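Local coordinates for protein aeromonas extracellular serine protease (Aeromonas sobria, PDB 3WQB) that cleaves peptide bonds after paired basic residues, one of them lysine, as a secreted, calcium-binding, kexin- and furin-like serine protease and probable virulence factor, at residues 108-118 with 296-307. The protein carries 1 engineered substitution. Sequence-based numbering, arbitrary orientation.
Sequences PTDPDTAHGTS and TDLPGCDMGYNR. With CA (calcium ion), chain E.
With CG of Tyr305 turned away from its own carbonyl carbon (chi1 -61°), the phenol ring lies across Ala114, whose CB sits 3.6 Å from the ring centroid, almost on the normal: a CH-pi contact over one face. The hydroxyl end reaches past Ala114: Tyr305 OH lies 3.4 Å from His115 CB and in the plane of the imidazole, at its edge, without bonding to His115 N. Arg307 starts from a CG set between backbone N and carbonyl carbon (chi1 71°), then runs extended to NE. Pro111 CB lies over one face of the guanidinium, offset toward its rim, and Arg307 NH2 goes to Asp112 OD2 (2.7 Å), a salt bridge that meets the carboxylate from above its plane, the two groups nearly perpendicular. Arg307 NH1 also holds the carbonyl of Gly304, so with NE salt-bridged to Asp309, three partners fix the rotation of the guanidinium. Gly304 N donates to Pro111 O (2.7 Å) in the carbonyl plane, on a lone pair. Leu298 pushes its CG against Ala114 CB (3.8 Å) and lays CD2 on the ring of Pro108 and on Thr117 OG1, whose hydroxyl is hydrogen-bonded to Ala82, while the doubly bent Met303 brings SD to Pro111. Thr296 OG1 bonds to Thr117 O (2.9 Å) from above the carbonyl plane. Asp297 organises the calcium loop: OD2 binds the ion and accepts Asn306 N, and OD1 takes Tyr305 N on its syn lone pair. Carbonyls of Leu298, Gly300, Met303, Asn306 and Cys326 complete the site. The arrangement packs a subtilase calcium loop against the turn-containing loop 108-114 and the first turn of helix 115-124, whose predicted charge-relay His115 is hydrogen-bonded to Asp78 as in the catalytic triad, although the third position, Ala336, is an engineered change here.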
ATOM      1  N   PRO A 108       4.622  22.022   5.245  1.00 12.20           N
ATOM      2  CA  PRO A 108       3.730  21.933   6.400  1.00 12.73           C
ATOM      3  C   PRO A 108       3.879  23.089   7.378  1.00 12.75           C
ATOM      4  O   PRO A 108       4.957  23.697   7.478  1.00 12.77           O
ATOM      5  CB  PRO A 108       4.149  20.632   7.088  1.00 13.49           C
ATOM      6  CG  PRO A 108       4.971  19.920   6.133  1.00 13.86           C
ATOM      7  CD  PRO A 108       5.563  20.892   5.187  1.00 12.32           C
ATOM      8  N   THR A 109       2.795  23.357   8.103  1.00 12.81           N
ATOM      9  CA  THR A 109       2.787  24.318   9.209  1.00 13.00           C
ATOM     10  C   THR A 109       2.859  23.615  10.558  1.00 12.85           C
ATOM     11  O   THR A 109       3.069  24.250  11.593  1.00 13.55           O
ATOM     12  CB  THR A 109       1.515  25.180   9.194  1.00 13.55           C
ATOM     13  OG1 THR A 109       0.366  24.327   9.173  1.00 15.15           O
ATOM     14  CG2 THR A 109       1.514  26.095   7.979  1.00 14.11           C
ATOM     15  N   ASP A 110       2.674  22.303  10.554  1.00 12.72           N
ATOM     16  CA  ASP A 110       2.655  21.540  11.793  1.00 12.84           C
ATOM     17  C   ASP A 110       4.008  20.865  12.021  1.00 13.01           C
ATOM     18  O   ASP A 110       4.487  20.149  11.150  1.00 12.57           O
ATOM     19  CB  ASP A 110       1.541  20.495  11.710  1.00 13.79           C
ATOM     20  CG  ASP A 110       1.495  19.595  12.912  1.00 16.23           C
ATOM     21  OD1 ASP A 110       1.033  20.048  13.980  1.00 19.20           O
ATOM     22  OD2 ASP A 110       1.901  18.423  12.779  1.00 19.64           O
ATOM     23  N   PRO A 111       4.632  21.083  13.200  1.00 12.72           N
ATOM     24  CA  PRO A 111       5.965  20.508  13.440  1.00 13.10           C
ATOM     25  C   PRO A 111       6.076  18.984  13.265  1.00 13.56           C
ATOM     26  O   PRO A 111       7.144  18.502  12.886  1.00 13.59           O
ATOM     27  CB  PRO A 111       6.266  20.912  14.888  1.00 13.46           C
ATOM     28  CG  PRO A 111       5.500  22.165  15.070  1.00 13.94           C
ATOM     29  CD  PRO A 111       4.218  21.962  14.311  1.00 12.98           C
ATOM     30  N   ASP A 112       5.010  18.233  13.543  1.00 13.60           N
ATOM     31  CA  ASP A 112       5.088  16.772  13.414  1.00 14.53           C
ATOM     32  C   ASP A 112       4.793  16.224  12.031  1.00 13.63           C
ATOM     33  O   ASP A 112       4.913  15.020  11.800  1.00 14.27           O
ATOM     34  CB  ASP A 112       4.262  16.039  14.462  1.00 16.40           C
ATOM     35  CG  ASP A 112       5.142  15.302  15.450  1.00 21.00           C
ATOM     36  OD1 ASP A 112       5.988  14.480  15.019  1.00 24.52           O
ATOM     37  OD2 ASP A 112       5.012  15.567  16.652  1.00 25.86           O
ATOM     38  N   THR A 113       4.470  17.116  11.104  1.00 13.07           N
ATOM     39  CA  THR A 113       4.047  16.736   9.753  1.00 12.85           C
ATOM     40  C   THR A 113       5.292  16.646   8.845  1.00 12.18           C
ATOM     41  O   THR A 113       5.434  17.371   7.856  1.00 12.02           O
ATOM     42  CB  THR A 113       2.923  17.710   9.277  1.00 13.04           C
ATOM     43  OG1 THR A 113       1.827  17.611  10.190  1.00 13.93           O
ATOM     44  CG2 THR A 113       2.387  17.363   7.924  1.00 13.60           C
ATOM     45  N   ALA A 114       6.187  15.728   9.214  1.00 12.22           N
ATOM     46  CA  ALA A 114       7.515  15.571   8.603  1.00 11.92           C
ATOM     47  C   ALA A 114       7.589  14.376   7.664  1.00 11.66           C
ATOM     48  O   ALA A 114       8.640  14.074   7.102  1.00 12.09           O
ATOM     49  CB  ALA A 114       8.579  15.419   9.701  1.00 13.16           C
ATOM     50  N   HIS A 115       6.468  13.690   7.509  1.00 10.97           N
ATOM     51  CA  HIS A 115       6.441  12.397   6.860  1.00 10.26           C
ATOM     52  C   HIS A 115       6.795  12.509   5.369  1.00  9.85           C
ATOM     53  O   HIS A 115       7.665  11.780   4.866  1.00  9.96           O
ATOM     54  CB  HIS A 115       5.043  11.822   7.096  1.00 10.01           C
ATOM     55  CG  HIS A 115       4.876  10.392   6.714  1.00  9.87           C
ATOM     56  ND1 HIS A 115       4.374  10.001   5.491  1.00 10.86           N
ATOM     57  CD2 HIS A 115       5.065   9.257   7.425  1.00 11.05           C
ATOM     58  CE1 HIS A 115       4.289   8.684   5.453  1.00 10.94           C
ATOM     59  NE2 HIS A 115       4.683   8.209   6.623  1.00 11.48           N
ATOM     60  N   GLY A 116       6.147  13.431   4.673  1.00 10.11           N
ATOM     61  CA  GLY A 116       6.341  13.600   3.234  1.00 10.07           C
ATOM     62  C   GLY A 116       7.741  14.087   2.892  1.00  9.99           C
ATOM     63  O   GLY A 116       8.309  13.708   1.866  1.00 10.08           O
ATOM     64  N   THR A 117       8.284  14.959   3.738  1.00 10.25           N
ATOM     65  CA  THR A 117       9.629  15.480   3.555  1.00 10.46           C
ATOM     66  C   THR A 117      10.659  14.371   3.772  1.00 10.19           C
ATOM     67  O   THR A 117      11.636  14.255   3.024  1.00 10.90           O
ATOM     68  CB  THR A 117       9.847  16.693   4.473  1.00 10.18           C
ATOM     69  OG1 THR A 117       8.895  17.703   4.117  1.00 10.82           O
ATOM     70  CG2 THR A 117      11.258  17.259   4.351  1.00 11.04           C
ATOM     71  N   SER A 118      10.417  13.533   4.776  1.00  9.81           N
ATOM     72  CA  SER A 118      11.280  12.374   5.023  1.00 10.08           C
ATOM     73  C   SER A 118      11.241  11.372   3.860  1.00  9.87           C
ATOM     74  O   SER A 118      12.276  10.883   3.417  1.00 10.22           O
ATOM     75  CB  SER A 118      10.900  11.701   6.343  1.00 10.38           C
ATOM     76  OG  SER A 118      11.108  12.564   7.454  1.00 11.09           O
ATOM     77  N   THR A 296      16.008  13.524   5.039  1.00  9.97           N
ATOM     78  CA  THR A 296      15.694  14.925   5.216  1.00 10.61           C
ATOM     79  C   THR A 296      14.495  15.122   6.140  1.00 11.01           C
ATOM     80  O   THR A 296      13.439  14.512   5.960  1.00 12.32           O
ATOM     81  CB  THR A 296      15.399  15.578   3.859  1.00  9.90           C
ATOM     82  OG1 THR A 296      14.445  14.780   3.146  1.00 11.08           O
ATOM     83  CG2 THR A 296      16.663  15.671   3.013  1.00 11.58           C
ATOM     84  N   ASP A 297      14.667  16.005   7.118  1.00 11.21           N
ATOM     85  CA  ASP A 297      13.620  16.380   8.055  1.00 11.32           C
ATOM     86  C   ASP A 297      13.041  17.728   7.658  1.00 11.57           C
ATOM     87  O   ASP A 297      13.595  18.412   6.798  1.00 12.45           O
ATOM     88  CB  ASP A 297      14.239  16.494   9.451  1.00 11.31           C
ATOM     89  CG  ASP A 297      13.203  16.500  10.551  1.00 11.06           C
ATOM     90  OD1 ASP A 297      12.225  15.726  10.442  1.00 12.05           O
ATOM     91  OD2 ASP A 297      13.362  17.280  11.516  1.00 10.71           O
ATOM     92  N   LEU A 298      11.927  18.119   8.276  1.00 11.41           N
ATOM     93  CA  LEU A 298      11.527  19.520   8.191  1.00 11.70           C
ATOM     94  C   LEU A 298      12.679  20.389   8.703  1.00 12.32           C
ATOM     95  O   LEU A 298      13.282  20.066   9.729  1.00 12.83           O
ATOM     96  CB  LEU A 298      10.265  19.798   8.997  1.00 12.13           C
ATOM     97  CG  LEU A 298       9.005  19.032   8.600  1.00 11.13           C
ATOM     98  CD1 LEU A 298       7.819  19.488   9.435  1.00 12.32           C
ATOM     99  CD2 LEU A 298       8.709  19.205   7.126  1.00 12.09           C
ATOM    100  N   PRO A 299      13.014  21.471   7.975  1.00 13.38           N
ATOM    101  CA  PRO A 299      14.202  22.239   8.373  1.00 13.85           C
ATOM    102  C   PRO A 299      14.053  22.953   9.719  1.00 14.24           C
ATOM    103  O   PRO A 299      12.955  23.380  10.082  1.00 14.81           O
ATOM    104  CB  PRO A 299      14.374  23.253   7.236  1.00 14.61           C
ATOM    105  CG  PRO A 299      13.073  23.285   6.507  1.00 15.46           C
ATOM    106  CD  PRO A 299      12.405  21.975   6.729  1.00 13.47           C
ATOM    107  N   GLY A 300      15.157  23.061  10.449  1.00 13.99           N
ATOM    108  CA  GLY A 300      15.171  23.795  11.705  1.00 13.76           C
ATOM    109  C   GLY A 300      14.933  22.903  12.903  1.00 13.96           C
ATOM    110  O   GLY A 300      14.368  21.814  12.787  1.00 14.15           O
ATOM    111  N   CYS A 301      15.356  23.378  14.064  1.00 14.60           N
ATOM    112  CA  CYS A 301      15.187  22.623  15.290  1.00 15.12           C
ATOM    113  C   CYS A 301      13.821  22.892  15.934  1.00 14.53           C
ATOM    114  O   CYS A 301      13.536  22.396  17.011  1.00 14.70           O
ATOM    115  CB  CYS A 301      16.359  22.867  16.249  1.00 16.06           C
ATOM    116  SG  CYS A 301      17.991  22.379  15.580  1.00 20.32           S
ATOM    117  N   ASP A 302      12.974  23.644  15.237  1.00 14.37           N
ATOM    118  CA  ASP A 302      11.599  23.882  15.680  1.00 14.83           C
ATOM    119  C   ASP A 302      10.543  23.096  14.898  1.00 14.20           C
ATOM    120  O   ASP A 302       9.355  23.172  15.217  1.00 14.10           O
ATOM    121  CB  ASP A 302      11.270  25.374  15.608  1.00 15.42           C
ATOM    122  CG  ASP A 302      11.461  25.950  14.213  1.00 17.68           C
ATOM    123  OD1 ASP A 302      12.213  25.365  13.394  1.00 20.95           O
ATOM    124  OD2 ASP A 302      10.861  27.011  13.935  1.00 21.27           O
ATOM    125  N   MET A 303      10.973  22.365  13.873  1.00 13.10           N
ATOM    126  CA  MET A 303      10.060  21.609  13.013  1.00 12.43           C
ATOM    127  C   MET A 303      10.635  20.231  12.738  1.00 12.56           C
ATOM    128  O   MET A 303      11.849  20.064  12.630  1.00 13.09           O
ATOM    129  CB  MET A 303       9.870  22.329  11.672  1.00 12.46           C
ATOM    130  CG  MET A 303       9.231  23.717  11.775  1.00 12.88           C
ATOM    131  SD  MET A 303       7.487  23.686  12.238  1.00 13.20           S
ATOM    132  CE  MET A 303       6.745  23.195  10.689  1.00 13.05           C
ATOM    133  N   GLY A 304       9.747  19.256  12.586  1.00 12.09           N
ATOM    134  CA  GLY A 304      10.138  17.946  12.085  1.00 11.77           C
ATOM    135  C   GLY A 304      10.323  16.898  13.157  1.00 11.34           C
ATOM    136  O   GLY A 304      10.093  17.144  14.353  1.00 11.89           O
ATOM    137  N   TYR A 305      10.752  15.711  12.729  1.00 11.12           N
ATOM    138  CA  TYR A 305      11.057  14.630  13.672  1.00 11.71           C
ATOM    139  C   TYR A 305      12.335  14.904  14.476  1.00 12.01           C
ATOM    140  O   TYR A 305      12.522  14.333  15.553  1.00 12.48           O
ATOM    141  CB  TYR A 305      11.193  13.292  12.948  1.00 12.13           C
ATOM    142  CG  TYR A 305       9.972  12.807  12.204  1.00 12.82           C
ATOM    143  CD1 TYR A 305       8.682  13.072  12.667  1.00 13.83           C
ATOM    144  CD2 TYR A 305      10.111  12.067  11.026  1.00 12.90           C
ATOM    145  CE1 TYR A 305       7.564  12.609  11.986  1.00 14.20           C
ATOM    146  CE2 TYR A 305       8.997  11.597  10.337  1.00 13.22           C
ATOM    147  CZ  TYR A 305       7.729  11.876  10.813  1.00 14.29           C
ATOM    148  OH  TYR A 305       6.625  11.402  10.123  1.00 15.86           O
ATOM    149  N   ASN A 306      13.196  15.770  13.948  1.00 11.93           N
ATOM    150  CA  ASN A 306      14.368  16.252  14.659  1.00 11.99           C
ATOM    151  C   ASN A 306      14.077  17.695  15.068  1.00 12.12           C
ATOM    152  O   ASN A 306      14.230  18.635  14.279  1.00 12.46           O
ATOM    153  CB  ASN A 306      15.625  16.136  13.788  1.00 11.75           C
ATOM    154  CG  ASN A 306      16.883  16.614  14.493  1.00 11.51           C
ATOM    155  OD1 ASN A 306      16.862  16.964  15.674  1.00 13.26           O
ATOM    156  ND2 ASN A 306      17.998  16.606  13.771  1.00 12.90           N
ATOM    157  N   ARG A 307      13.589  17.841  16.298  1.00 13.14           N
ATOM    158  CA  ARG A 307      13.261  19.148  16.847  1.00 13.60           C
ATOM    159  C   ARG A 307      13.415  19.119  18.356  1.00 14.50           C
ATOM    160  O   ARG A 307      13.266  18.072  18.984  1.00 14.67           O
ATOM    161  CB  ARG A 307      11.853  19.604  16.425  1.00 13.74           C
ATOM    162  CG  ARG A 307      10.699  18.854  17.067  1.00 14.13           C
ATOM    163  CD  ARG A 307       9.360  19.404  16.615  1.00 14.75           C
ATOM    164  NE  ARG A 307       8.248  18.872  17.406  1.00 15.69           N
ATOM    165  CZ  ARG A 307       7.536  17.794  17.086  1.00 16.77           C
ATOM    166  NH1 ARG A 307       7.804  17.115  15.982  1.00 17.00           N
ATOM    167  NH2 ARG A 307       6.543  17.391  17.869  1.00 18.16           N
TER
HETATM  168 CA    CA E 903      13.966  19.580  11.994  1.00 15.66          CA